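Side-chain contacts in ribokinase (Thermotoga maritima, PDB 1VM7), which probably phosphorylates D-ribose at O-5, using ATP and a divalent cation such as magnesium, to give D-ribose 5-phosphate and ADP: residues Glu179-Gln182 with Tyr183-Tyr186; His33-Lys36 with Pro37-Gln41; Leu83-Glu86 with Asn87-Leu91; Glu270-Asn273 with Pro274-Val278; Gly203-Leu206 with Thr207-Lys210. All coordinates share one frame; numbering follows the deposited sequence.

How the interactions relate
The five contacts are local and follow one another in series along the chain. Interactions 1 and 4 touch: Tyr186 OH lies 3.2 Å from Pro274 CG, so the entry to strand 186-187 packs on the start of helix 274-288. Interaction 5 is near interaction 1, with nearest atoms about 11 Å apart. Interaction 2 stands alone at the dimer interface, and even its closest neighbour, interaction 3, is about 22 Å away between nearest atoms. Two contacts border the predicted active site. In interaction 3 the Tyr88 side chain is about 3 Å from that of Ala55, on the ribose side. In interaction 5 the Val208 side chain is about 4 Å from that of Leu227, on the ATP side.

Interaction 1: residues Glu179-Gln182 with Tyr183-Tyr186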
loop_
_atom_site.group_PDB
_atom_site.type_symbol
_atom_site.label_atom_id
_atom_site.label_comp_id
_atom_site.label_asym_id
_atom_site.label_seq_id
_atom_site.Cartn_x
_atom_site.Cartn_y
_atom_site.Cartn_z
ATOM N N GLU A 179 -21.160 -21.266 18.056
ATOM C CA GLU A 179 -21.101 -21.244 19.507
ATOM C C GLU A 179 -21.310 -19.842 20.067
ATOM O O GLU A 179 -21.795 -19.695 21.191
ATOM C CB GLU A 179 -19.771 -21.829 20.006
ATOM C CG GLU A 179 -19.691 -22.070 21.511
ATOM C CD GLU A 179 -18.262 -22.356 22.010
ATOM O OE1 GLU A 179 -17.367 -22.708 21.192
ATOM O OE2 GLU A 179 -18.038 -22.228 23.236
ATOM N N ILE A 180 -20.949 -18.812 19.287
ATOM C CA ILE A 180 -20.955 -17.448 19.786
ATOM C C ILE A 180 -22.358 -16.925 20.081
ATOM O O ILE A 180 -22.542 -16.133 21.007
ATOM C CB ILE A 180 -20.204 -16.466 18.808
ATOM C CG1 ILE A 180 -19.871 -15.156 19.510
ATOM C CG2 ILE A 180 -21.011 -16.212 17.519
ATOM C CD1 ILE A 180 -18.745 -14.456 18.890
ATOM N N PHE A 181 -23.342 -17.397 19.330
ATOM C CA PHE A 181 -24.664 -16.761 19.284
ATOM C C PHE A 181 -25.402 -16.764 20.620
ATOM O O PHE A 181 -26.039 -15.781 20.973
ATOM C CB PHE A 181 -25.503 -17.412 18.174
ATOM C CG PHE A 181 -24.920 -17.226 16.800
ATOM C CD1 PHE A 181 -24.820 -15.956 16.248
ATOM C CD2 PHE A 181 -24.443 -18.300 16.067
ATOM C CE1 PHE A 181 -24.278 -15.760 14.988
ATOM C CE2 PHE A 181 -23.906 -18.109 14.807
ATOM C CZ PHE A 181 -23.819 -16.819 14.271
ATOM N N GLN A 182 -25.301 -17.868 21.351
ATOM C CA GLN A 182 -25.977 -18.028 22.647
ATOM C C GLN A 182 -25.473 -17.022 23.697
ATOM O O GLN A 182 -26.178 -16.720 24.664
ATOM C CB GLN A 182 -25.783 -19.459 23.185
ATOM C CG GLN A 182 -24.337 -19.712 23.603
ATOM C CD GLN A 182 -23.980 -21.160 23.712
ATOM O OE1 GLN A 182 -24.512 -21.859 24.559
ATOM N NE2 GLN A 182 -23.042 -21.615 22.878
ATOM N N TYR A 183 -24.259 -16.512 23.491
ATOM C CA TYR A 183 -23.650 -15.519 24.378
ATOM C C TYR A 183 -23.971 -14.067 24.022
ATOM O O TYR A 183 -23.583 -13.161 24.756
ATOM C CB TYR A 183 -22.134 -15.716 24.418
ATOM C CG TYR A 183 -21.757 -17.090 24.899
ATOM C CD1 TYR A 183 -22.073 -17.500 26.199
ATOM C CD2 TYR A 183 -21.114 -17.987 24.066
ATOM C CE1 TYR A 183 -21.748 -18.776 26.655
ATOM C CE2 TYR A 183 -20.789 -19.253 24.508
ATOM C CZ TYR A 183 -21.094 -19.641 25.813
ATOM O OH TYR A 183 -20.783 -20.919 26.247
ATOM N N LEU A 184 -24.711 -13.850 22.936
ATOM C CA LEU A 184 -24.970 -12.504 22.435
ATOM C C LEU A 184 -26.213 -11.873 23.020
ATOM O O LEU A 184 -27.259 -12.505 23.106
ATOM C CB LEU A 184 -25.181 -12.539 20.928
ATOM C CG LEU A 184 -24.051 -13.096 20.074
ATOM C CD1 LEU A 184 -24.344 -12.740 18.652
ATOM C CD2 LEU A 184 -22.657 -12.590 20.538
ATOM N N ASP A 185 -26.099 -10.600 23.368
ATOM C CA ASP A 185 -27.252 -9.772 23.707
ATOM C C ASP A 185 -27.781 -9.070 22.448
ATOM O O ASP A 185 -28.976 -8.908 22.271
ATOM C CB ASP A 185 -26.873 -8.790 24.829
ATOM C CG ASP A 185 -26.588 -9.517 26.144
ATOM O OD1 ASP A 185 -27.552 -9.959 26.785
ATOM O OD2 ASP A 185 -25.414 -9.699 26.512
ATOM N N TYR A 186 -26.871 -8.680 21.568
ATOM C CA TYR A 186 -27.221 -8.074 20.283
ATOM C C TYR A 186 -26.389 -8.677 19.165
ATOM O O TYR A 186 -25.150 -8.778 19.269
ATOM C CB TYR A 186 -27.025 -6.541 20.300
ATOM C CG TYR A 186 -27.990 -5.834 21.204
ATOM C CD1 TYR A 186 -27.693 -5.636 22.542
ATOM C CD2 TYR A 186 -29.222 -5.400 20.736
ATOM C CE1 TYR A 186 -28.572 -5.014 23.381
ATOM C CE2 TYR A 186 -30.125 -4.789 21.584
ATOM C CZ TYR A 186 -29.787 -4.586 22.908
ATOM O OH TYR A 186 -30.673 -3.975 23.779
#
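Tyr183 and Leu184 fold back on Ile180 and Phe181 through a single helical turn that leads toward strand 186-187 of the large mixed sheet. The turn is tied by bonds from residue i+3 to residue i. Tyr183 N donates to Ile180 O at 3.0 Å, and Leu184 N donates to Phe181 O at 3.1 Å. Both donors stand well above the carbonyl planes, not on a lone pair. A third carbonyl, Glu179 O, is taken by a side chain. Gln182 NE2 donates to it at 2.8 Å, almost straight at 170°, in the carbonyl plane and on a lone pair. Gln182 CG sits between its own backbone N and carbonyl carbon (chi1 69°), which swings the amide back toward Glu179. The same bend lays Gln182 CG over a face of the Tyr183 ring as a CH-pi contact, and the amide stacks on that ring with the planes 23° apart. Leu184 packs on two residues of the turn, with CD2 on Ile180 CG1 and CD1 on Phe181 CD1. Beyond the turn, Asp185 OD2 accepts from Val166 N, and Asp185 O accepts from Asn222 ND2. The Phe181 ring meets Phe201 edge-to-face. Within the turn, Ile180 CG2 rests 3.9 Å above the plane of the Phe181 ring, over its centre.

Interaction 2: residues His33-Lys36 with Pro37-Gln41; sequences HFTK and PGETQ
A type II beta turn from Lys36 to Glu39 closes the loop between antiparallel strands 24-30 and 40-51 of the small sheet, which in ribokinases forms the lid over the sugar site and the dimer contact. Glu39 N donates to Lys36 O across the turn at 3.0 Å. Gly38 takes the positive phi (84°) that suits glycine at the third place of this turn. The Glu39 carboxylate is the polar centre. Its fully extended chain, with CG opposite the backbone N (chi1 180°), carries it back to the residues before the turn. OE1 accepts from Lys36 N at 2.9 Å and forms a salt bridge with Lys36 NZ at 2.6 Å; the two donors come from opposite faces of the carboxylate plane. Lys36 bends at its last two torsions to bring NZ round. OE2 offers its syn lone pair to His33 NE2 at 2.7 Å, with ring and carboxylate nearly coplanar. Gln41 also reaches back across the turn. Its NE2 donates to His33 O and also to Thr35 OG1, which is bonded to Glu109 as well. Thr35 O accepts from Arg117. At Thr40 and Gln41 the sheet continues in parallel into a strand of the second subunit, and Phe34 packs on Pro37 of that subunit. Gln41 OE1 lies over one face of the His33 ring, 3.2 Å above its plane, and accepts a weak bond from His33 N.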
loop_
_atom_site.group_PDB
_atom_site.type_symbol
_atom_site.label_atom_id
_atom_site.label_comp_id
_atom_site.label_asym_id
_atom_site.label_seq_id
_atom_site.Cartn_x
_atom_site.Cartn_y
_atom_site.Cartn_z
ATOM N N HIS A 33 -7.226 3.200 -14.500
ATOM C CA HIS A 33 -7.876 1.948 -14.825
ATOM C C HIS A 33 -7.279 0.924 -13.886
ATOM O O HIS A 33 -6.204 1.164 -13.287
ATOM C CB HIS A 33 -7.626 1.594 -16.311
ATOM C CG HIS A 33 -6.176 1.621 -16.694
ATOM N ND1 HIS A 33 -5.559 2.744 -17.200
ATOM C CD2 HIS A 33 -5.213 0.676 -16.584
ATOM C CE1 HIS A 33 -4.276 2.488 -17.397
ATOM N NE2 HIS A 33 -4.041 1.234 -17.036
ATOM N N PHE A 34 -7.972 -0.186 -13.705
ATOM C CA PHE A 34 -7.420 -1.237 -12.883
ATOM C C PHE A 34 -6.121 -1.712 -13.521
ATOM O O PHE A 34 -6.082 -2.054 -14.710
ATOM C CB PHE A 34 -8.407 -2.396 -12.706
ATOM C CG PHE A 34 -9.503 -2.109 -11.703
ATOM C CD1 PHE A 34 -9.197 -1.870 -10.379
ATOM C CD2 PHE A 34 -10.843 -2.086 -12.096
ATOM C CE1 PHE A 34 -10.191 -1.601 -9.457
ATOM C CE2 PHE A 34 -11.834 -1.837 -11.184
ATOM C CZ PHE A 34 -11.505 -1.587 -9.856
ATOM N N THR A 35 -5.073 -1.775 -12.717
ATOM C CA THR A 35 -3.786 -2.240 -13.190
ATOM C C THR A 35 -3.885 -3.699 -13.663
ATOM O O THR A 35 -4.396 -4.574 -12.964
ATOM C CB THR A 35 -2.680 -2.072 -12.141
ATOM O OG1 THR A 35 -2.789 -0.784 -11.526
ATOM C CG2 THR A 35 -1.266 -2.212 -12.777
ATOM N N LYS A 36 -3.427 -3.938 -14.887
ATOM C CA LYS A 36 -3.462 -5.247 -15.471
ATOM C C LYS A 36 -2.249 -6.082 -15.003
ATOM O O LYS A 36 -1.226 -5.524 -14.621
ATOM C CB LYS A 36 -3.419 -5.098 -16.997
ATOM C CG LYS A 36 -4.562 -4.276 -17.601
ATOM C CD LYS A 36 -4.433 -4.142 -19.100
ATOM C CE LYS A 36 -3.329 -3.144 -19.454
ATOM N NZ LYS A 36 -3.495 -1.741 -18.862
ATOM N N PRO A 37 -2.353 -7.426 -15.027
ATOM C CA PRO A 37 -1.157 -8.235 -14.788
ATOM C C PRO A 37 0.006 -7.808 -15.701
ATOM O O PRO A 37 -0.189 -7.591 -16.898
ATOM C CB PRO A 37 -1.631 -9.641 -15.126
ATOM C CG PRO A 37 -3.143 -9.579 -14.723
ATOM C CD PRO A 37 -3.546 -8.257 -15.263
ATOM N N GLY A 38 1.190 -7.630 -15.132
ATOM C CA GLY A 38 2.370 -7.240 -15.927
ATOM C C GLY A 38 2.481 -5.741 -16.157
ATOM O O GLY A 38 3.469 -5.257 -16.691
ATOM N N GLU A 39 1.470 -4.988 -15.753
ATOM C CA GLU A 39 1.459 -3.556 -15.971
ATOM C C GLU A 39 2.048 -2.839 -14.766
ATOM O O GLU A 39 1.821 -3.243 -13.632
ATOM C CB GLU A 39 0.038 -3.053 -16.218
ATOM C CG GLU A 39 -0.030 -1.535 -16.453
ATOM C CD GLU A 39 -1.437 -0.995 -16.619
ATOM O OE1 GLU A 39 -2.430 -1.778 -16.468
ATOM O OE2 GLU A 39 -1.523 0.231 -16.885
ATOM N N THR A 40 2.806 -1.778 -15.033
ATOM C CA THR A 40 3.227 -0.813 -14.032
ATOM C C THR A 40 2.409 0.447 -14.295
ATOM O O THR A 40 2.430 0.989 -15.395
ATOM C CB THR A 40 4.752 -0.487 -14.125
ATOM O OG1 THR A 40 5.517 -1.666 -13.856
ATOM C CG2 THR A 40 5.181 0.609 -13.107
ATOM N N GLN A 41 1.675 0.914 -13.305
ATOM C CA GLN A 41 0.835 2.098 -13.480
ATOM C C GLN A 41 1.112 3.083 -12.365
ATOM O O GLN A 41 1.225 2.690 -11.212
ATOM C CB GLN A 41 -0.650 1.708 -13.442
ATOM C CG GLN A 41 -1.581 2.899 -13.764
ATOM C CD GLN A 41 -3.055 2.561 -13.806
ATOM O OE1 GLN A 41 -3.856 3.349 -14.328
ATOM N NE2 GLN A 41 -3.428 1.420 -13.243
#

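Interaction 3: residues Leu83-Glu86 with Asn87-Leu91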
loop_
_atom_site.group_PDB
_atom_site.type_symbol
_atom_site.label_atom_id
_atom_site.label_comp_id
_atom_site.label_asym_id
_atom_site.label_seq_id
_atom_site.Cartn_x
_atom_site.Cartn_y
_atom_site.Cartn_z
ATOM N N LEU A 83 0.421 6.984 14.229
ATOM C CA LEU A 83 -0.709 7.818 13.813
ATOM C C LEU A 83 -2.009 7.371 14.497
ATOM O O LEU A 83 -2.817 8.219 14.931
ATOM C CB LEU A 83 -0.837 7.876 12.279
ATOM C CG LEU A 83 0.366 8.662 11.672
ATOM C CD1 LEU A 83 0.584 8.391 10.160
ATOM C CD2 LEU A 83 0.287 10.179 11.963
ATOM N N LEU A 84 -2.231 6.052 14.575
ATOM C CA LEU A 84 -3.441 5.542 15.243
ATOM C C LEU A 84 -3.434 5.868 16.757
ATOM O O LEU A 84 -4.444 6.216 17.339
ATOM C CB LEU A 84 -3.583 4.065 15.038
ATOM C CG LEU A 84 -3.866 3.598 13.597
ATOM C CD1 LEU A 84 -4.054 2.111 13.653
ATOM C CD2 LEU A 84 -5.039 4.292 13.006
ATOM N N ILE A 85 -2.274 5.769 17.384
ATOM C CA ILE A 85 -2.148 6.128 18.805
ATOM C C ILE A 85 -2.486 7.609 19.037
ATOM O O ILE A 85 -3.264 7.941 19.962
ATOM C CB ILE A 85 -0.783 5.725 19.343
ATOM C CG1 ILE A 85 -0.717 4.197 19.435
ATOM C CG2 ILE A 85 -0.485 6.364 20.703
ATOM C CD1 ILE A 85 0.652 3.682 19.701
ATOM N N GLU A 86 -1.984 8.488 18.169
ATOM C CA GLU A 86 -2.332 9.906 18.261
ATOM C C GLU A 86 -3.817 10.093 18.167
ATOM O O GLU A 86 -4.387 10.880 18.924
ATOM C CB GLU A 86 -1.714 10.796 17.176
ATOM C CG GLU A 86 -0.368 10.406 16.723
ATOM C CD GLU A 86 0.295 11.479 15.827
ATOM O OE1 GLU A 86 -0.395 12.526 15.530
ATOM O OE2 GLU A 86 1.485 11.241 15.451
ATOM N N ASN A 87 -4.443 9.433 17.204
ATOM C CA ASN A 87 -5.894 9.552 17.019
ATOM C C ASN A 87 -6.579 9.067 18.285
ATOM O O ASN A 87 -7.451 9.734 18.813
ATOM C CB ASN A 87 -6.396 8.708 15.846
ATOM C CG ASN A 87 -5.857 9.163 14.496
ATOM O OD1 ASN A 87 -5.279 10.249 14.376
ATOM N ND2 ASN A 87 -6.038 8.316 13.456
ATOM N N TYR A 88 -6.164 7.892 18.765
ATOM C CA TYR A 88 -6.807 7.266 19.918
ATOM C C TYR A 88 -6.660 8.115 21.186
ATOM O O TYR A 88 -7.662 8.341 21.878
ATOM C CB TYR A 88 -6.343 5.808 20.121
ATOM C CG TYR A 88 -6.620 4.847 18.968
ATOM C CD1 TYR A 88 -7.484 5.179 17.920
ATOM C CD2 TYR A 88 -6.012 3.574 18.930
ATOM C CE1 TYR A 88 -7.715 4.299 16.892
ATOM C CE2 TYR A 88 -6.216 2.705 17.878
ATOM C CZ TYR A 88 -7.072 3.053 16.866
ATOM O OH TYR A 88 -7.281 2.217 15.802
ATOM N N GLU A 89 -5.443 8.617 21.423
ATOM C CA GLU A 89 -5.092 9.431 22.575
ATOM C C GLU A 89 -5.946 10.685 22.637
ATOM O O GLU A 89 -6.500 10.993 23.695
ATOM C CB GLU A 89 -3.623 9.884 22.505
ATOM C CG GLU A 89 -2.569 8.857 22.823
ATOM C CD GLU A 89 -1.108 9.352 22.594
ATOM O OE1 GLU A 89 -0.893 10.498 22.048
ATOM O OE2 GLU A 89 -0.169 8.568 22.986
ATOM N N LYS A 90 -6.003 11.418 21.517
ATOM C CA LYS A 90 -6.793 12.636 21.428
ATOM C C LYS A 90 -8.278 12.404 21.773
ATOM O O LYS A 90 -8.909 13.291 22.331
ATOM C CB LYS A 90 -6.677 13.236 20.037
ATOM C CG LYS A 90 -5.373 13.909 19.779
ATOM C CD LYS A 90 -5.096 14.070 18.254
ATOM C CE LYS A 90 -6.262 14.734 17.518
ATOM N NZ LYS A 90 -6.860 15.869 18.302
ATOM N N LEU A 91 -8.825 11.233 21.437
ATOM C CA LEU A 91 -10.232 10.921 21.715
ATOM C C LEU A 91 -10.484 10.192 23.047
ATOM O O LEU A 91 -11.629 9.780 23.314
ATOM C CB LEU A 91 -10.835 10.053 20.596
ATOM C CG LEU A 91 -11.029 10.767 19.271
ATOM C CD1 LEU A 91 -11.269 9.780 18.143
ATOM C CD2 LEU A 91 -12.166 11.754 19.381
#
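Leu84 and Tyr88 lie side by side, one helical turn apart, and point the same way. Tyr88 CG stands opposite its own carbonyl carbon (chi1 -60°), and chi2 of -13° turns a face of the ring to the backbone. Leu84 O comes to that face, 3.0 Å above the ring plane and offset toward the rim. The same oxygen accepts from Tyr88 N at 2.8 Å. Further out, Leu84 CB reaches Tyr88 CZ at 4.1 Å, and Leu84 CD1 lies 3.9 Å from Tyr88 OH. These residues belong to helix 79-90, the crossover of the beta-alpha-beta unit made with strands 69-75 and 93-98. The Tyr88 ring meets Phe71 edge-to-face and touches Ala55, a predicted substrate-binding residue, while its OH is hydrogen-bonded to Ser23 OG. A leucine in place of Tyr88 would probably deprive Ser23 OG of this partner and open a gap beside Phe71 and Ala55. Ile85 and Glu89 make the next pair, on the side facing strand 93-98. Glu89 runs extended and crosses Ile85 at a slant, bringing OE2 within 3.2 Å of Ile85 CG2. Asn87 CG lies 3.2 Å from Leu83 O, with no hydrogen bond between that oxygen and Asn87 OD1, and Asn87 ND2 comes 4.2 Å from Leu84 CD2. The side chains of Asn87 and Leu84 both pack on Pro50 of strand 40-51.

Interaction 4: residues Glu270-Asn273 with Pro274-Val278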
loop_
_atom_site.group_PDB
_atom_site.type_symbol
_atom_site.label_atom_id
_atom_site.label_comp_id
_atom_site.label_asym_id
_atom_site.label_seq_id
_atom_site.Cartn_x
_atom_site.Cartn_y
_atom_site.Cartn_z
ATOM N N GLU A 270 -26.076 5.217 28.370
ATOM C CA GLU A 270 -26.783 6.316 29.020
ATOM C C GLU A 270 -28.179 5.952 29.532
ATOM O O GLU A 270 -28.935 6.834 29.948
ATOM C CB GLU A 270 -26.878 7.492 28.054
ATOM C CG GLU A 270 -25.527 8.075 27.720
ATOM C CD GLU A 270 -25.568 9.031 26.559
ATOM O OE1 GLU A 270 -26.672 9.372 26.086
ATOM O OE2 GLU A 270 -24.492 9.449 26.116
ATOM N N GLY A 271 -28.513 4.666 29.512
ATOM C CA GLY A 271 -29.740 4.168 30.113
ATOM C C GLY A 271 -30.939 4.261 29.197
ATOM O O GLY A 271 -32.073 4.155 29.649
ATOM N N LYS A 272 -30.704 4.474 27.907
ATOM C CA LYS A 272 -31.801 4.434 26.941
ATOM C C LYS A 272 -32.218 2.983 26.701
ATOM O O LYS A 272 -31.379 2.080 26.743
ATOM C CB LYS A 272 -31.403 5.118 25.628
ATOM C CG LYS A 272 -31.457 6.626 25.734
ATOM C CD LYS A 272 -30.695 7.368 24.642
ATOM C CE LYS A 272 -30.823 8.889 24.900
ATOM N NZ LYS A 272 -29.900 9.733 24.084
ATOM N N ASN A 273 -33.517 2.768 26.490
ATOM C CA ASN A 273 -34.021 1.437 26.121
ATOM C C ASN A 273 -33.638 1.126 24.677
ATOM O O ASN A 273 -33.337 2.042 23.907
ATOM C CB ASN A 273 -35.536 1.282 26.369
ATOM C CG ASN A 273 -36.404 2.110 25.423
ATOM O OD1 ASN A 273 -36.195 2.151 24.214
ATOM N ND2 ASN A 273 -37.422 2.753 25.989
ATOM N N PRO A 274 -33.625 -0.169 24.307
ATOM C CA PRO A 274 -33.086 -0.560 23.003
ATOM C C PRO A 274 -33.750 0.124 21.811
ATOM O O PRO A 274 -33.085 0.368 20.799
ATOM C CB PRO A 274 -33.345 -2.070 22.943
ATOM C CG PRO A 274 -33.465 -2.492 24.370
ATOM C CD PRO A 274 -34.081 -1.338 25.086
ATOM N N GLU A 275 -35.044 0.413 21.926
ATOM C CA GLU A 275 -35.777 1.108 20.867
ATOM C C GLU A 275 -35.255 2.559 20.758
ATOM O O GLU A 275 -34.966 3.037 19.663
ATOM C CB GLU A 275 -37.325 1.070 21.091
ATOM C CG GLU A 275 -37.991 -0.312 20.808
ATOM C CD GLU A 275 -39.425 -0.232 20.243
ATOM O OE1 GLU A 275 -40.191 0.680 20.645
ATOM O OE2 GLU A 275 -39.811 -1.107 19.408
ATOM N N GLU A 276 -35.123 3.244 21.897
ATOM C CA GLU A 276 -34.506 4.576 21.937
ATOM C C GLU A 276 -33.091 4.528 21.376
ATOM O O GLU A 276 -32.700 5.397 20.597
ATOM C CB GLU A 276 -34.451 5.117 23.369
ATOM C CG GLU A 276 -35.815 5.422 23.965
ATOM C CD GLU A 276 -35.748 5.809 25.426
ATOM O OE1 GLU A 276 -34.755 5.470 26.104
ATOM O OE2 GLU A 276 -36.701 6.463 25.900
ATOM N N ALA A 277 -32.329 3.513 21.780
ATOM C CA ALA A 277 -30.946 3.381 21.326
ATOM C C ALA A 277 -30.854 3.168 19.828
ATOM O O ALA A 277 -29.922 3.677 19.204
ATOM C CB ALA A 277 -30.221 2.260 22.056
ATOM N N VAL A 278 -31.790 2.395 19.258
ATOM C CA VAL A 278 -31.861 2.219 17.790
ATOM C C VAL A 278 -32.114 3.556 17.114
ATOM O O VAL A 278 -31.486 3.884 16.117
ATOM C CB VAL A 278 -32.975 1.241 17.281
ATOM C CG1 VAL A 278 -33.190 1.400 15.759
ATOM C CG2 VAL A 278 -32.629 -0.206 17.564
#
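Asn273 is extended and Pro274 already has helical angles, so helix 274-288 starts right after Asn273, its N-cap. Just before it, Gly271 with positive phi is the C-prime residue of a Schellman motif that ends helix 256-269. The first backbone bond of the new helix runs from Ala277 N to Asn273 O at 2.8 Å. Asn273 and Glu276 form a capping box. Asn273 OD1 accepts from Glu276 N at 2.8 Å, nearly straight at 175°. The amide reaches this place because CG sits between the backbone N and the carbonyl carbon (chi1 69°). In return, Glu276 OE1 accepts from Asn273 N at 3.0 Å; the N stands above the carboxylate plane. The two flat groups stack, their planes 24° apart. Lys272 crosses Glu276 at about a right angle and brings CB to Glu276 OE1. Ala277 packs on Phe264, Ala267 and Leu268, which joins the new helix to the old one. In the stacked pair, Asn273 ND2 lies 3.5 Å from Glu276 CD.

Interaction 5: residues Gly203-Leu206 with Thr207-Lys210; sequences GEFL and TVEK
Phe205 leans over the backbone of Thr207 and Val208 at the start of helix 208-217. From CB the chain leaves with CG opposite the backbone N (chi1 176°), which carries the ring forward along the chain. CD1 comes 4.0 Å from Thr207 O. CE1 is closer to the same oxygen, at 3.5 Å. CZ, the tip, lies 3.7 Å from Thr207 C and touches Val208 CG2 at the ring edge. One face of the ring lies over Thr207 CA. A water bridges the bend: it accepts from Leu206 N and donates to Thr207 O. Thr207 is the N-cap of the helix, and its OG1 accepts from Lys210 N at 2.9 Å. A valine at Thr207 would probably leave Lys210 N without its capping acceptor and let the first turn fray. The Leu206 side chain lies alongside that of Lys210, and its CD1 meets Lys210 CG at 3.9 Å, while Lys210 NZ is in a salt bridge with Glu213. The bend joins helix 191-202 to helix 208-217: Phe205 packs on Glu195 and Ser198, and Val208 packs on Glu191, on Ile194 and on Leu233 of strand 232-236.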
loop_
_atom_site.group_PDB
_atom_site.type_symbol
_atom_site.label_atom_id
_atom_site.label_comp_id
_atom_site.label_asym_id
_atom_site.label_seq_id
_atom_site.Cartn_x
_atom_site.Cartn_y
_atom_site.Cartn_z
ATOM N N GLY A 203 -29.205 -23.320 6.723
ATOM C CA GLY A 203 -29.308 -24.025 5.454
ATOM C C GLY A 203 -30.134 -23.354 4.368
ATOM O O GLY A 203 -30.332 -23.937 3.296
ATOM N N GLU A 204 -30.637 -22.156 4.631
ATOM C CA GLU A 204 -31.454 -21.432 3.668
ATOM C C GLU A 204 -31.538 -19.996 4.111
ATOM O O GLU A 204 -31.125 -19.659 5.222
ATOM C CB GLU A 204 -32.872 -22.040 3.502
ATOM C CG GLU A 204 -33.666 -22.266 4.790
ATOM C CD GLU A 204 -35.147 -22.621 4.559
ATOM O OE1 GLU A 204 -35.548 -23.116 3.472
ATOM O OE2 GLU A 204 -35.928 -22.402 5.513
ATOM N N PHE A 205 -32.015 -19.150 3.209
ATOM C CA PHE A 205 -32.411 -17.801 3.538
ATOM C C PHE A 205 -33.801 -17.614 2.972
ATOM O O PHE A 205 -33.988 -17.646 1.759
ATOM C CB PHE A 205 -31.472 -16.789 2.923
ATOM C CG PHE A 205 -31.904 -15.381 3.152
ATOM C CD1 PHE A 205 -31.866 -14.837 4.431
ATOM C CD2 PHE A 205 -32.389 -14.609 2.103
ATOM C CE1 PHE A 205 -32.263 -13.555 4.655
ATOM C CE2 PHE A 205 -32.786 -13.303 2.331
ATOM C CZ PHE A 205 -32.721 -12.780 3.605
ATOM N N LEU A 206 -34.772 -17.451 3.853
ATOM C CA LEU A 206 -36.122 -17.099 3.452
ATOM C C LEU A 206 -36.262 -15.584 3.453
ATOM O O LEU A 206 -36.336 -14.953 2.399
ATOM C CB LEU A 206 -37.150 -17.715 4.408
ATOM C CG LEU A 206 -37.226 -19.240 4.478
ATOM C CD1 LEU A 206 -38.288 -19.658 5.506
ATOM C CD2 LEU A 206 -37.509 -19.866 3.100
ATOM N N THR A 207 -36.257 -15.017 4.654
ATOM C CA THR A 207 -36.453 -13.602 4.857
ATOM C C THR A 207 -35.566 -13.173 5.975
ATOM O O THR A 207 -35.018 -13.997 6.720
ATOM C CB THR A 207 -37.908 -13.280 5.285
ATOM O OG1 THR A 207 -38.105 -13.649 6.656
ATOM C CG2 THR A 207 -38.903 -14.006 4.425
ATOM N N VAL A 208 -35.443 -11.863 6.097
ATOM C CA VAL A 208 -34.666 -11.261 7.126
ATOM C C VAL A 208 -35.299 -11.503 8.506
ATOM O O VAL A 208 -34.594 -11.813 9.467
ATOM C CB VAL A 208 -34.505 -9.793 6.801
ATOM C CG1 VAL A 208 -34.125 -9.023 8.024
ATOM C CG2 VAL A 208 -33.470 -9.634 5.686
ATOM N N GLU A 209 -36.613 -11.364 8.590
ATOM C CA GLU A 209 -37.338 -11.565 9.839
ATOM C C GLU A 209 -37.226 -13.009 10.331
ATOM O O GLU A 209 -37.050 -13.250 11.528
ATOM C CB GLU A 209 -38.821 -11.213 9.657
ATOM C CG GLU A 209 -39.073 -9.753 9.207
ATOM C CD GLU A 209 -39.239 -9.623 7.700
ATOM O OE1 GLU A 209 -38.252 -9.851 6.963
ATOM O OE2 GLU A 209 -40.379 -9.328 7.259
ATOM N N LYS A 210 -37.333 -13.964 9.403
ATOM C CA LYS A 210 -37.265 -15.385 9.755
ATOM C C LYS A 210 -35.892 -15.792 10.238
ATOM O O LYS A 210 -35.789 -16.642 11.112
ATOM C CB LYS A 210 -37.680 -16.269 8.576
ATOM C CG LYS A 210 -37.870 -17.734 8.911
ATOM C CD LYS A 210 -39.282 -18.016 9.466
ATOM C CE LYS A 210 -39.322 -17.797 10.982
ATOM N NZ LYS A 210 -40.652 -18.244 11.427
HETATM O O HOH W 1 -34.586 -17.097 6.546
#